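Local atomic coordinates of malonyl acyl carrier protein transacylase (Streptococcus pneumoniae, PDB entry 3IM8), a protein that probably transfers malonyl groups from malonyl-CoA to the holo acyl carrier protein, supplying malonyl-ACP for fatty acid synthesis. Residues 4-9 with 81-86; 9-14 with 56-61; 42-47 with 62-67; 67-72 with 272-277; 91-96 with 224-229. All coordinates share one frame; numbering follows the deposited sequence.

Interaction 1 of 5, residues 4-9 with 81-86; sequences TAFLFA and YQPDMV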
# COMPACT_ATOMS: atom_id res chain seq x y z
N THR A 4 -8.52 14.97 10.06
CA THR A 4 -7.96 14.58 8.73
C THR A 4 -7.09 13.30 8.79
O THR A 4 -6.25 13.17 9.69
CB THR A 4 -7.14 15.74 8.07
OG1 THR A 4 -8.00 16.84 7.81
CG2 THR A 4 -6.51 15.32 6.72
N ALA A 5 -7.30 12.36 7.85
CA ALA A 5 -6.37 11.20 7.64
C ALA A 5 -5.59 11.26 6.31
O ALA A 5 -6.18 11.59 5.28
CB ALA A 5 -7.12 9.88 7.74
N PHE A 6 -4.28 10.97 6.35
CA PHE A 6 -3.46 10.80 5.13
C PHE A 6 -3.45 9.30 4.77
O PHE A 6 -3.20 8.43 5.63
CB PHE A 6 -2.03 11.34 5.29
CG PHE A 6 -1.92 12.87 5.35
CD1 PHE A 6 -3.06 13.70 5.38
CD2 PHE A 6 -0.68 13.47 5.39
CE1 PHE A 6 -2.92 15.11 5.44
CE2 PHE A 6 -0.52 14.86 5.44
CZ PHE A 6 -1.65 15.68 5.47
N LEU A 7 -3.73 9.01 3.51
CA LEU A 7 -3.80 7.65 3.03
C LEU A 7 -2.63 7.49 2.06
O LEU A 7 -2.57 8.17 1.03
CB LEU A 7 -5.10 7.45 2.32
CG LEU A 7 -6.36 7.67 3.16
CD1 LEU A 7 -7.59 7.48 2.30
CD2 LEU A 7 -6.45 6.80 4.44
N PHE A 8 -1.71 6.58 2.34
CA PHE A 8 -0.50 6.51 1.48
C PHE A 8 -0.57 5.43 0.37
O PHE A 8 -0.88 4.29 0.63
CB PHE A 8 0.74 6.33 2.33
CG PHE A 8 1.09 7.53 3.17
CD1 PHE A 8 0.43 7.79 4.36
CD2 PHE A 8 2.15 8.37 2.82
CE1 PHE A 8 0.77 8.89 5.16
CE2 PHE A 8 2.52 9.43 3.60
CZ PHE A 8 1.83 9.72 4.78
N ALA A 9 -0.26 5.83 -0.87
CA ALA A 9 -0.11 4.95 -2.03
C ALA A 9 0.67 3.64 -1.82
O ALA A 9 1.65 3.61 -1.08
CB ALA A 9 0.55 5.75 -3.23
N TYR A 81 -0.46 21.24 6.60
CA TYR A 81 -1.34 20.06 6.84
C TYR A 81 -0.63 19.02 7.66
O TYR A 81 0.39 18.47 7.24
CB TYR A 81 -1.82 19.37 5.55
CG TYR A 81 -2.60 20.24 4.65
CD1 TYR A 81 -1.98 21.24 3.93
CD2 TYR A 81 -3.97 20.08 4.51
CE1 TYR A 81 -2.69 22.08 3.10
CE2 TYR A 81 -4.69 20.90 3.68
CZ TYR A 81 -4.03 21.90 2.97
OH TYR A 81 -4.71 22.73 2.12
N GLN A 82 -1.21 18.69 8.81
CA GLN A 82 -0.69 17.68 9.70
C GLN A 82 -1.80 16.60 9.84
O GLN A 82 -2.96 16.94 10.11
CB GLN A 82 -0.33 18.36 11.04
CG GLN A 82 0.10 17.44 12.19
CD GLN A 82 1.16 16.41 11.76
OE1 GLN A 82 2.09 16.72 10.98
NE2 GLN A 82 1.01 15.16 12.28
N PRO A 83 -1.48 15.29 9.63
CA PRO A 83 -2.59 14.31 9.76
C PRO A 83 -2.96 13.95 11.20
O PRO A 83 -2.12 14.02 12.08
CB PRO A 83 -2.04 13.07 9.03
CG PRO A 83 -0.61 13.17 9.21
CD PRO A 83 -0.27 14.65 9.09
N ASP A 84 -4.21 13.57 11.43
CA ASP A 84 -4.64 13.10 12.75
C ASP A 84 -4.54 11.59 12.88
O ASP A 84 -4.41 11.02 13.99
CB ASP A 84 -6.08 13.60 13.05
CG ASP A 84 -6.16 15.13 13.05
OD1 ASP A 84 -5.52 15.73 13.92
OD2 ASP A 84 -6.76 15.74 12.15
N MET A 85 -4.62 10.92 11.73
CA MET A 85 -4.47 9.45 11.64
C MET A 85 -3.87 9.13 10.28
O MET A 85 -4.06 9.89 9.33
CB MET A 85 -5.83 8.71 11.75
CG MET A 85 -6.60 8.99 13.01
SD MET A 85 -8.03 7.90 13.25
CE MET A 85 -7.27 6.32 13.28
N VAL A 86 -3.17 8.00 10.17
CA VAL A 86 -2.62 7.55 8.89
C VAL A 86 -2.93 6.08 8.59
O VAL A 86 -3.25 5.34 9.49
CB VAL A 86 -1.09 7.76 8.77
CG1 VAL A 86 -0.72 9.25 8.92
CG2 VAL A 86 -0.32 6.88 9.79

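Interaction 2 of 5, residues 9-14 with 56-61; sequences AGQGAQ and NQTRYT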
# COMPACT_ATOMS: atom_id res chain seq x y z
N ALA A 9 -0.26 5.83 -0.87
CA ALA A 9 -0.11 4.95 -2.03
C ALA A 9 0.67 3.64 -1.82
O ALA A 9 1.65 3.61 -1.08
CB ALA A 9 0.55 5.75 -3.23
N GLY A 10 0.23 2.59 -2.53
CA GLY A 10 0.93 1.32 -2.65
C GLY A 10 1.59 1.02 -3.99
O GLY A 10 1.54 1.80 -4.96
N GLN A 11 2.24 -0.13 -4.03
CA GLN A 11 2.95 -0.59 -5.22
C GLN A 11 1.96 -0.64 -6.39
O GLN A 11 0.83 -1.00 -6.19
CB GLN A 11 3.53 -1.98 -4.93
CG GLN A 11 4.47 -2.50 -5.92
CD GLN A 11 4.94 -3.88 -5.52
OE1 GLN A 11 5.30 -4.11 -4.37
NE2 GLN A 11 4.90 -4.81 -6.48
N GLY A 12 2.41 -0.31 -7.60
CA GLY A 12 1.53 -0.31 -8.78
C GLY A 12 1.17 1.12 -9.21
O GLY A 12 0.82 1.36 -10.38
N ALA A 13 1.28 2.09 -8.31
CA ALA A 13 0.89 3.48 -8.68
C ALA A 13 2.06 4.31 -9.22
O ALA A 13 1.87 5.44 -9.68
CB ALA A 13 0.22 4.21 -7.51
N GLN A 14 3.28 3.79 -9.15
CA GLN A 14 4.44 4.54 -9.66
C GLN A 14 4.31 4.95 -11.15
O GLN A 14 3.57 4.33 -11.92
CB GLN A 14 5.74 3.75 -9.39
CG GLN A 14 6.00 2.45 -10.25
CD GLN A 14 5.10 1.23 -9.90
OE1 GLN A 14 4.30 1.27 -8.95
NE2 GLN A 14 5.25 0.14 -10.67
N ASN A 56 9.52 -0.33 -12.39
CA ASN A 56 8.45 -1.33 -12.32
C ASN A 56 8.91 -2.68 -11.73
O ASN A 56 8.10 -3.61 -11.64
CB ASN A 56 7.82 -1.54 -13.73
CG ASN A 56 6.98 -0.35 -14.18
OD1 ASN A 56 6.41 0.35 -13.34
ND2 ASN A 56 6.91 -0.10 -15.48
N GLN A 57 10.19 -2.80 -11.36
CA GLN A 57 10.74 -3.96 -10.62
C GLN A 57 10.66 -3.80 -9.09
O GLN A 57 11.36 -2.98 -8.51
CB GLN A 57 12.20 -4.27 -11.01
CG GLN A 57 12.35 -4.72 -12.48
CD GLN A 57 13.83 -4.82 -12.90
OE1 GLN A 57 14.69 -5.18 -12.06
NE2 GLN A 57 14.15 -4.47 -14.21
N THR A 58 9.87 -4.68 -8.47
CA THR A 58 9.50 -4.63 -7.06
C THR A 58 10.58 -4.12 -6.10
O THR A 58 10.30 -3.24 -5.24
CB THR A 58 8.85 -5.99 -6.60
OG1 THR A 58 7.85 -6.37 -7.56
CG2 THR A 58 8.18 -5.85 -5.22
N ARG A 59 11.81 -4.61 -6.21
CA ARG A 59 12.87 -4.20 -5.29
C ARG A 59 13.23 -2.70 -5.42
O ARG A 59 13.75 -2.11 -4.48
CB ARG A 59 14.15 -5.07 -5.44
CG ARG A 59 14.96 -4.75 -6.72
CD ARG A 59 16.46 -4.85 -6.51
NE ARG A 59 16.94 -6.14 -6.00
CZ ARG A 59 16.62 -7.33 -6.50
NH1 ARG A 59 15.79 -7.44 -7.55
NH2 ARG A 59 17.13 -8.42 -5.94
N TYR A 60 12.95 -2.09 -6.59
CA TYR A 60 13.13 -0.63 -6.77
C TYR A 60 11.80 0.14 -6.63
O TYR A 60 11.78 1.27 -6.17
CB TYR A 60 13.78 -0.29 -8.11
CG TYR A 60 15.05 -1.05 -8.35
CD1 TYR A 60 16.15 -0.86 -7.53
CD2 TYR A 60 15.14 -2.00 -9.38
CE1 TYR A 60 17.31 -1.56 -7.74
CE2 TYR A 60 16.30 -2.70 -9.59
CZ TYR A 60 17.38 -2.48 -8.76
OH TYR A 60 18.54 -3.21 -8.93
N THR A 61 10.70 -0.45 -7.05
CA THR A 61 9.42 0.20 -6.88
C THR A 61 9.15 0.60 -5.43
O THR A 61 8.63 1.71 -5.15
CB THR A 61 8.29 -0.72 -7.30
OG1 THR A 61 8.62 -1.28 -8.58
CG2 THR A 61 6.98 0.05 -7.40

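Interaction 3 of 5, residues 42-47 with 62-67; sequences YDLRYL and QPAILA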
# COMPACT_ATOMS: atom_id res chain seq x y z
N TYR A 42 22.55 4.22 -4.78
CA TYR A 42 22.30 4.55 -6.21
C TYR A 42 21.34 5.75 -6.32
O TYR A 42 20.61 6.12 -5.36
CB TYR A 42 21.79 3.34 -7.00
CG TYR A 42 20.43 2.87 -6.56
CD1 TYR A 42 19.26 3.63 -6.83
CD2 TYR A 42 20.29 1.66 -5.87
CE1 TYR A 42 17.98 3.18 -6.41
CE2 TYR A 42 19.05 1.20 -5.47
CZ TYR A 42 17.90 1.97 -5.74
OH TYR A 42 16.72 1.50 -5.33
N ASP A 43 21.38 6.39 -7.48
CA ASP A 43 20.65 7.61 -7.71
C ASP A 43 19.19 7.23 -7.93
O ASP A 43 18.85 6.83 -9.03
CB ASP A 43 21.23 8.30 -8.99
CG ASP A 43 20.58 9.68 -9.29
OD1 ASP A 43 19.51 10.03 -8.78
OD2 ASP A 43 21.17 10.40 -10.10
N LEU A 44 18.34 7.35 -6.88
CA LEU A 44 16.90 7.08 -7.02
C LEU A 44 16.15 8.09 -7.91
O LEU A 44 15.14 7.76 -8.57
CB LEU A 44 16.21 6.97 -5.64
CG LEU A 44 14.69 6.69 -5.56
CD1 LEU A 44 14.32 5.33 -6.14
CD2 LEU A 44 14.22 6.80 -4.08
N ARG A 45 16.62 9.33 -7.93
CA ARG A 45 15.95 10.35 -8.72
C ARG A 45 16.08 10.00 -10.23
O ARG A 45 15.10 10.06 -11.02
CB ARG A 45 16.58 11.72 -8.39
CG ARG A 45 16.16 12.89 -9.29
CD ARG A 45 14.76 13.38 -8.85
NE ARG A 45 13.64 12.75 -9.59
CZ ARG A 45 12.44 12.51 -9.07
NH1 ARG A 45 12.19 12.81 -7.80
NH2 ARG A 45 11.51 11.94 -9.83
N TYR A 46 17.32 9.67 -10.63
CA TYR A 46 17.58 9.19 -11.99
C TYR A 46 16.78 7.90 -12.32
O TYR A 46 16.16 7.77 -13.38
CB TYR A 46 19.08 8.93 -12.15
CG TYR A 46 19.42 8.49 -13.55
CD1 TYR A 46 19.37 9.41 -14.63
CD2 TYR A 46 19.77 7.17 -13.81
CE1 TYR A 46 19.65 8.99 -15.96
CE2 TYR A 46 20.06 6.74 -15.10
CZ TYR A 46 20.00 7.64 -16.18
OH TYR A 46 20.31 7.18 -17.45
N LEU A 47 16.75 6.95 -11.38
CA LEU A 47 15.92 5.74 -11.59
C LEU A 47 14.48 6.13 -11.87
O LEU A 47 13.88 5.69 -12.87
CB LEU A 47 16.00 4.80 -10.38
CG LEU A 47 15.33 3.43 -10.43
CD1 LEU A 47 15.99 2.45 -9.46
CD2 LEU A 47 13.87 3.55 -10.12
N GLN A 62 9.44 -0.33 -4.52
CA GLN A 62 9.05 -0.09 -3.12
C GLN A 62 9.75 1.12 -2.52
O GLN A 62 9.09 2.01 -2.03
CB GLN A 62 9.16 -1.37 -2.27
CG GLN A 62 8.15 -2.46 -2.75
CD GLN A 62 7.90 -3.57 -1.73
OE1 GLN A 62 8.28 -3.45 -0.56
NE2 GLN A 62 7.30 -4.65 -2.18
N PRO A 63 11.09 1.19 -2.60
CA PRO A 63 11.76 2.42 -2.07
C PRO A 63 11.48 3.66 -2.93
O PRO A 63 11.44 4.77 -2.42
CB PRO A 63 13.24 2.04 -2.04
CG PRO A 63 13.37 0.91 -3.10
CD PRO A 63 12.08 0.13 -2.89
N ALA A 64 11.21 3.47 -4.22
CA ALA A 64 10.89 4.63 -5.07
C ALA A 64 9.64 5.30 -4.61
O ALA A 64 9.63 6.50 -4.43
CB ALA A 64 10.73 4.22 -6.58
N ILE A 65 8.57 4.50 -4.45
CA ILE A 65 7.28 5.04 -4.00
C ILE A 65 7.43 5.56 -2.56
O ILE A 65 6.99 6.64 -2.25
CB ILE A 65 6.14 3.97 -4.06
CG1 ILE A 65 5.75 3.70 -5.50
CG2 ILE A 65 4.86 4.46 -3.28
CD1 ILE A 65 5.03 2.41 -5.69
N LEU A 66 8.04 4.76 -1.68
CA LEU A 66 8.12 5.24 -0.29
C LEU A 66 8.80 6.62 -0.16
O LEU A 66 8.33 7.49 0.56
CB LEU A 66 8.78 4.21 0.65
CG LEU A 66 9.02 4.73 2.08
CD1 LEU A 66 8.43 3.77 3.15
CD2 LEU A 66 10.51 5.09 2.38
N ALA A 67 9.92 6.81 -0.86
CA ALA A 67 10.67 8.05 -0.82
C ALA A 67 9.82 9.16 -1.41
O ALA A 67 9.78 10.26 -0.86
CB ALA A 67 11.95 7.90 -1.60

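Interaction 4 of 5, residues 67-72 with 272-277; sequences ATSVAI and IGPGKV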
# COMPACT_ATOMS: atom_id res chain seq x y z
N ALA A 67 9.92 6.81 -0.86
CA ALA A 67 10.67 8.05 -0.82
C ALA A 67 9.82 9.16 -1.41
O ALA A 67 9.78 10.26 -0.86
CB ALA A 67 11.95 7.90 -1.60
N THR A 68 9.13 8.88 -2.52
CA THR A 68 8.28 9.86 -3.17
C THR A 68 7.10 10.27 -2.29
O THR A 68 6.87 11.43 -2.07
CB THR A 68 7.78 9.33 -4.47
OG1 THR A 68 8.91 9.12 -5.33
CG2 THR A 68 6.82 10.35 -5.09
N SER A 69 6.39 9.28 -1.76
CA SER A 69 5.31 9.53 -0.81
C SER A 69 5.73 10.28 0.44
O SER A 69 5.05 11.24 0.81
CB SER A 69 4.70 8.21 -0.40
OG SER A 69 4.18 7.58 -1.55
N VAL A 70 6.76 9.81 1.13
CA VAL A 70 7.29 10.55 2.31
C VAL A 70 7.60 11.99 1.96
O VAL A 70 7.25 12.92 2.73
CB VAL A 70 8.48 9.84 2.96
CG1 VAL A 70 9.05 10.64 4.13
CG2 VAL A 70 8.02 8.47 3.47
N ALA A 71 8.23 12.21 0.81
CA ALA A 71 8.51 13.59 0.35
C ALA A 71 7.23 14.44 0.17
O ALA A 71 7.19 15.61 0.57
CB ALA A 71 9.24 13.55 -0.93
N ILE A 72 6.20 13.85 -0.44
CA ILE A 72 4.92 14.55 -0.63
C ILE A 72 4.25 14.86 0.73
O ILE A 72 3.73 15.96 0.98
CB ILE A 72 3.97 13.75 -1.55
CG1 ILE A 72 4.56 13.66 -2.96
CG2 ILE A 72 2.62 14.47 -1.64
CD1 ILE A 72 3.85 12.79 -3.88
N ILE A 272 -1.95 10.59 -0.40
CA ILE A 272 -0.60 11.07 -0.70
C ILE A 272 -0.10 10.26 -1.89
O ILE A 272 -0.09 9.06 -1.81
CB ILE A 272 0.34 10.81 0.49
CG1 ILE A 272 -0.25 11.34 1.78
CG2 ILE A 272 1.80 11.36 0.17
CD1 ILE A 272 -0.52 12.84 1.74
N GLY A 273 0.36 10.91 -2.97
CA GLY A 273 0.67 10.20 -4.22
C GLY A 273 1.93 9.36 -4.09
O GLY A 273 2.56 9.36 -3.04
N PRO A 274 2.35 8.68 -5.18
CA PRO A 274 1.80 8.79 -6.54
C PRO A 274 0.41 8.21 -6.71
O PRO A 274 0.04 7.26 -6.01
CB PRO A 274 2.78 7.95 -7.38
CG PRO A 274 3.47 6.99 -6.36
CD PRO A 274 3.56 7.83 -5.12
N GLY A 275 -0.34 8.72 -7.68
CA GLY A 275 -1.61 8.08 -8.03
C GLY A 275 -2.81 8.51 -7.17
O GLY A 275 -2.64 9.24 -6.19
N LYS A 276 -3.99 8.05 -7.58
CA LYS A 276 -5.25 8.28 -6.91
C LYS A 276 -6.06 6.97 -6.68
O LYS A 276 -7.30 6.94 -6.70
CB LYS A 276 -6.04 9.39 -7.66
CG LYS A 276 -6.64 9.04 -9.02
CD LYS A 276 -7.50 10.20 -9.53
CE LYS A 276 -7.10 10.63 -10.98
NZ LYS A 276 -7.94 9.94 -11.99
N VAL A 277 -5.35 5.88 -6.40
CA VAL A 277 -6.01 4.56 -6.22
C VAL A 277 -6.89 4.51 -4.93
O VAL A 277 -8.01 4.05 -4.97
CB VAL A 277 -5.01 3.36 -6.23
CG1 VAL A 277 -5.77 2.03 -5.95
CG2 VAL A 277 -4.20 3.29 -7.57

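Interaction 5 of 5, residues 91-96 with 224-229; sequences LGEYSA and CPLVGN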
# COMPACT_ATOMS: atom_id res chain seq x y z
N LEU A 91 2.73 -1.59 0.81
CA LEU A 91 3.96 -0.79 0.89
C LEU A 91 3.64 0.56 1.51
O LEU A 91 4.43 1.11 2.28
CB LEU A 91 4.62 -0.62 -0.49
CG LEU A 91 5.84 0.30 -0.73
CD1 LEU A 91 5.55 1.80 -0.76
CD2 LEU A 91 7.02 0.06 0.23
N GLY A 92 2.48 1.13 1.18
CA GLY A 92 2.08 2.43 1.78
C GLY A 92 1.95 2.42 3.32
O GLY A 92 1.83 3.47 3.98
N GLU A 93 1.95 1.25 3.92
CA GLU A 93 1.88 1.17 5.38
C GLU A 93 3.19 1.65 5.97
O GLU A 93 3.21 2.18 7.10
CB GLU A 93 1.61 -0.28 5.81
CG GLU A 93 1.52 -0.47 7.31
CD GLU A 93 0.49 -1.52 7.63
OE1 GLU A 93 -0.71 -1.23 7.55
OE2 GLU A 93 0.89 -2.65 7.91
N TYR A 94 4.27 1.44 5.22
CA TYR A 94 5.61 1.82 5.70
C TYR A 94 5.79 3.31 5.63
O TYR A 94 6.35 3.94 6.53
CB TYR A 94 6.73 1.11 4.93
CG TYR A 94 6.89 -0.33 5.27
CD1 TYR A 94 5.97 -1.28 4.82
CD2 TYR A 94 7.94 -0.76 6.07
CE1 TYR A 94 6.13 -2.64 5.14
CE2 TYR A 94 8.12 -2.13 6.38
CZ TYR A 94 7.22 -3.05 5.91
OH TYR A 94 7.38 -4.37 6.19
N SER A 95 5.29 3.89 4.54
CA SER A 95 5.25 5.38 4.39
C SER A 95 4.50 6.04 5.56
O SER A 95 4.95 7.03 6.10
CB SER A 95 4.57 5.75 3.05
OG SER A 95 5.20 5.13 1.94
N ALA A 96 3.34 5.44 5.90
CA ALA A 96 2.46 5.79 7.03
C ALA A 96 3.17 5.58 8.38
O ALA A 96 3.02 6.39 9.29
CB ALA A 96 1.30 4.95 6.95
N CYS A 224 1.28 9.82 15.91
CA CYS A 224 -0.12 9.86 15.57
C CYS A 224 -0.62 8.43 15.23
O CYS A 224 0.19 7.57 14.86
CB CYS A 224 -0.34 10.87 14.45
SG CYS A 224 -0.43 10.11 12.86
N PRO A 225 -1.92 8.18 15.44
CA PRO A 225 -2.43 6.84 15.32
C PRO A 225 -2.36 6.37 13.86
O PRO A 225 -2.61 7.17 12.94
CB PRO A 225 -3.89 6.94 15.79
CG PRO A 225 -3.97 8.28 16.58
CD PRO A 225 -2.92 9.15 15.94
N LEU A 226 -1.98 5.11 13.68
CA LEU A 226 -1.91 4.43 12.36
C LEU A 226 -2.87 3.23 12.38
O LEU A 226 -2.84 2.44 13.31
CB LEU A 226 -0.49 3.96 12.06
CG LEU A 226 -0.28 3.12 10.77
CD1 LEU A 226 1.09 3.34 10.26
CD2 LEU A 226 -0.43 1.62 11.00
N VAL A 227 -3.75 3.12 11.38
CA VAL A 227 -4.65 1.97 11.22
C VAL A 227 -3.98 0.92 10.34
O VAL A 227 -3.73 1.15 9.15
CB VAL A 227 -6.02 2.42 10.66
CG1 VAL A 227 -6.96 1.26 10.54
CG2 VAL A 227 -6.63 3.50 11.58
N GLY A 228 -3.64 -0.24 10.91
CA GLY A 228 -2.89 -1.25 10.16
C GLY A 228 -3.72 -2.06 9.18
O GLY A 228 -4.90 -2.31 9.39
N ASN A 229 -3.07 -2.49 8.11
CA ASN A 229 -3.71 -3.26 7.03
C ASN A 229 -4.26 -4.61 7.50
O ASN A 229 -5.35 -5.06 7.08
CB ASN A 229 -2.65 -3.52 5.93
CG ASN A 229 -2.38 -2.30 5.04
OD1 ASN A 229 -3.08 -1.24 5.08
ND2 ASN A 229 -1.40 -2.44 4.21
O HOH W 1 -1.72 1.35 7.14

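Interaction 1 of 5, residues 4-9 with 81-86
The F6 ring meets P83 on one face and Y81 at its rim. The proline lies over that face in a CH-pi contact, its CB 3.8 Å from the ring centroid and 16° off the normal, while CD reaches the ring's CE2 side. Y81 comes in the ring plane, its CB 3.7 Å from F6 CZ. F8 offers an edge as well: V86 CG1 lies near the ring plane, 4.1 Å from F8 CE1. F6, F8 and V86 share one face of the parallel sheet; A5 and M85 point to the other, where M261 of helix 254-263 packs on both. Strand 4-8 pairs with 85-88, an outermost strand of this four-stranded sheet, through F6 N to M85 O (3.2 Å). At the strand start D84 grips T4 twice. D84 N donates to T4 O at 2.7 Å, nearly along the C=O axis, and T4 N gives an almost straight bond (2.8 Å, 176°) to D84 OD2, on the carboxylate's anti lone pair. M85 N adds a weak bond to T4 O. D84 thus binds both backbone polar groups of T4 at the exposed strand start, and F6 adds one more backbone bond beside the buried packing of F6, F8 and V86.

Interaction 2 of 5, residues 9-14 with 56-61
With CG anti to the backbone N (chi1 -169°) and the chain extended beyond it, Q11 runs out to T58, whereas Q14, its CG between the backbone N and the carbonyl carbon (chi1 71°) and the chain bent at chi2, curls back over its own loop. That curl sets the Q14 amide between two partners. OE1 accepts from G12 N at 2.8 Å, in the carbonyl plane on a lone pair, and NE2 donates to N56 OD1 at 2.9 Å; the two amide planes stand 66° apart. T61 CG2 presses against the same amide, 3.3 Å from Q14 OE1. The loop contains a type II beta turn from G10 to A13, following strand 4-8, and it lies against the first turn of helix 58-78, which Q57 precedes as N-cap. T61 CG2 also touches the aliphatic part of Q11, 3.9 Å from CG, while T61 OG1 is bonded to L55 O. At the far end the T58 methyl CG2 packs 3.5 Å from Q11 OE1, an oxygen whose hydrogen bond comes from Q62 NE2. Between nearest atoms, the Q11 side chain lies about 6 Å from that of S90 and about 7 Å from that of H199, the predicted active-site residues; an acetate ion, probably from the crystallisation liquor, sits beside it.

Interaction 3 of 5, residues 42-47 with 62-67
L44 carries the close packing here, its forked end pushed against helix 58-78, while Y42 makes a looser contact at the partly exposed margin. CG of L44 is anti to the backbone N (chi1 -180°), which carries both methyls across to the other helix. CD2 lies 3.5 Å from A67 CB and 3.8 Å from P63 O; CD1 sits over A64, 3.7 Å from its CA and 3.8 Å from its CB. The two small alanines, one helical turn apart, let the leucine come close to the helix backbone. Y42 brings only its hydroxyl, with OH 4.1 Å from P63 CG and the two side chains crossing at about a right angle. Helix 58-78 is kinked here, the N of P63 carrying no hydrogen to donate to the preceding turn. Ahead of helix 44-50, D43 is the N-cap: its OD1 accepts from Y46 N at 2.9 Å, met from above the carboxylate plane. A36 of helix 27-40 also touches both L44 and A67. The join between helices 44-50 and 58-78 is therefore made mainly by van der Waals packing of L44, with the D43 carboxylate capping its own helix.

Interaction 4 of 5, residues 67-72 with 272-277
The chain leaving strand 268-272 passes S69 of helix 58-78 with its backbone close, S69 and G273 having CA atoms 5.8 Å apart, and turns through a cis peptide bond before P274. S69 and I72, three residues apart on the helix, face this bend together with T68. The hydroxyl oxygen of S69, OG, stands 2.8 Å from G273 O, and I65 O, one turn back in the helix, is a second acceptor within its reach. S69 OG is anti to its own carbonyl carbon (chi1 -61°), and in that setting it also lies 3.6 Å from P274 CD. The proline ring is met by T68 too, loosely, with CG2 4.1 Å from P274 CD; the T68 hydroxyl itself bonds to A64 O. The rest of the contact is carried mainly by methyl groups. I272 CG2 meets I72 CB at 3.7 Å, the two isoleucines sliding past each other in opposite directions, and the same methyl lies 3.3 Å from S69 O. I72 CD1 reaches over to the glycine, 3.8 Å from G273 O. All the touching residues are buried. F6 and F8 of strand 4-8 pack on I272, and A9 and M18 on P274. The arrangement is that of a helix packed against a parallel alpha/beta sheet near the C-terminal ends of strands 4-8 and 268-272, where the loop from strand 268-272 turns toward helix 277-285.

Interaction 5 of 5, residues 91-96 with 224-229
Helix 92-99 follows the probable nucleophile elbow, the GxSxG turn of this acyltransferase family built from G88, S90 and G92, and E93 in its first turn ties it to the loop 224-229. S90 is the predicted active-site serine; between nearest atoms, the side chain of N229 lies about 4 Å from that of S90 and about 6 Å from that of H199. CG of E93 is anti to the backbone N (chi1 -180°) and the chain bends at chi2, turning the carboxylate to meet N229 tip to tip. OE1 accepts the backbone N-H of N229 at 2.7 Å (153°) through its syn lone pair, the side of the other oxygen. G228 CA approaches the same oxygen, E93 OE1, at 3.4 Å. A water lies 2.8 Å from both E93 OE1 and V227 O and may link them. One turn along, the contact becomes apolar: L226 CD1 rests 3.7 Å from A96 CB and 3.6 Å from A96 C. The carboxylate thus holds the loop backbone near the predicted active-site serine, and L226 packs on the helix one turn further on. V86 of strand 85-88 packs on both A96 and L226, bridging sheet, helix and loop, while L244 and Q247 of helix 240-247 touch the E93 side chain.

From the N terminus, strand 4-8 runs into the loop shared at A9 by interactions 1 and 2. Interaction 1 closes the long, largely helical excursion to strand 85-88, and interactions 2 and 3 are nested within it. These two cross each other along the chain, and both use helix 58-78, where Q11 of one bonds to Q62 of the other. Interaction 4 shares A67 with interaction 3 and crosses interaction 1, linking the same helix to the end of strand 268-272. Interaction 5 opens after interaction 1 has closed, lies inside the loop of interaction 4, and brings the segment 224-229 beside strand 85-88 and helix 92-99.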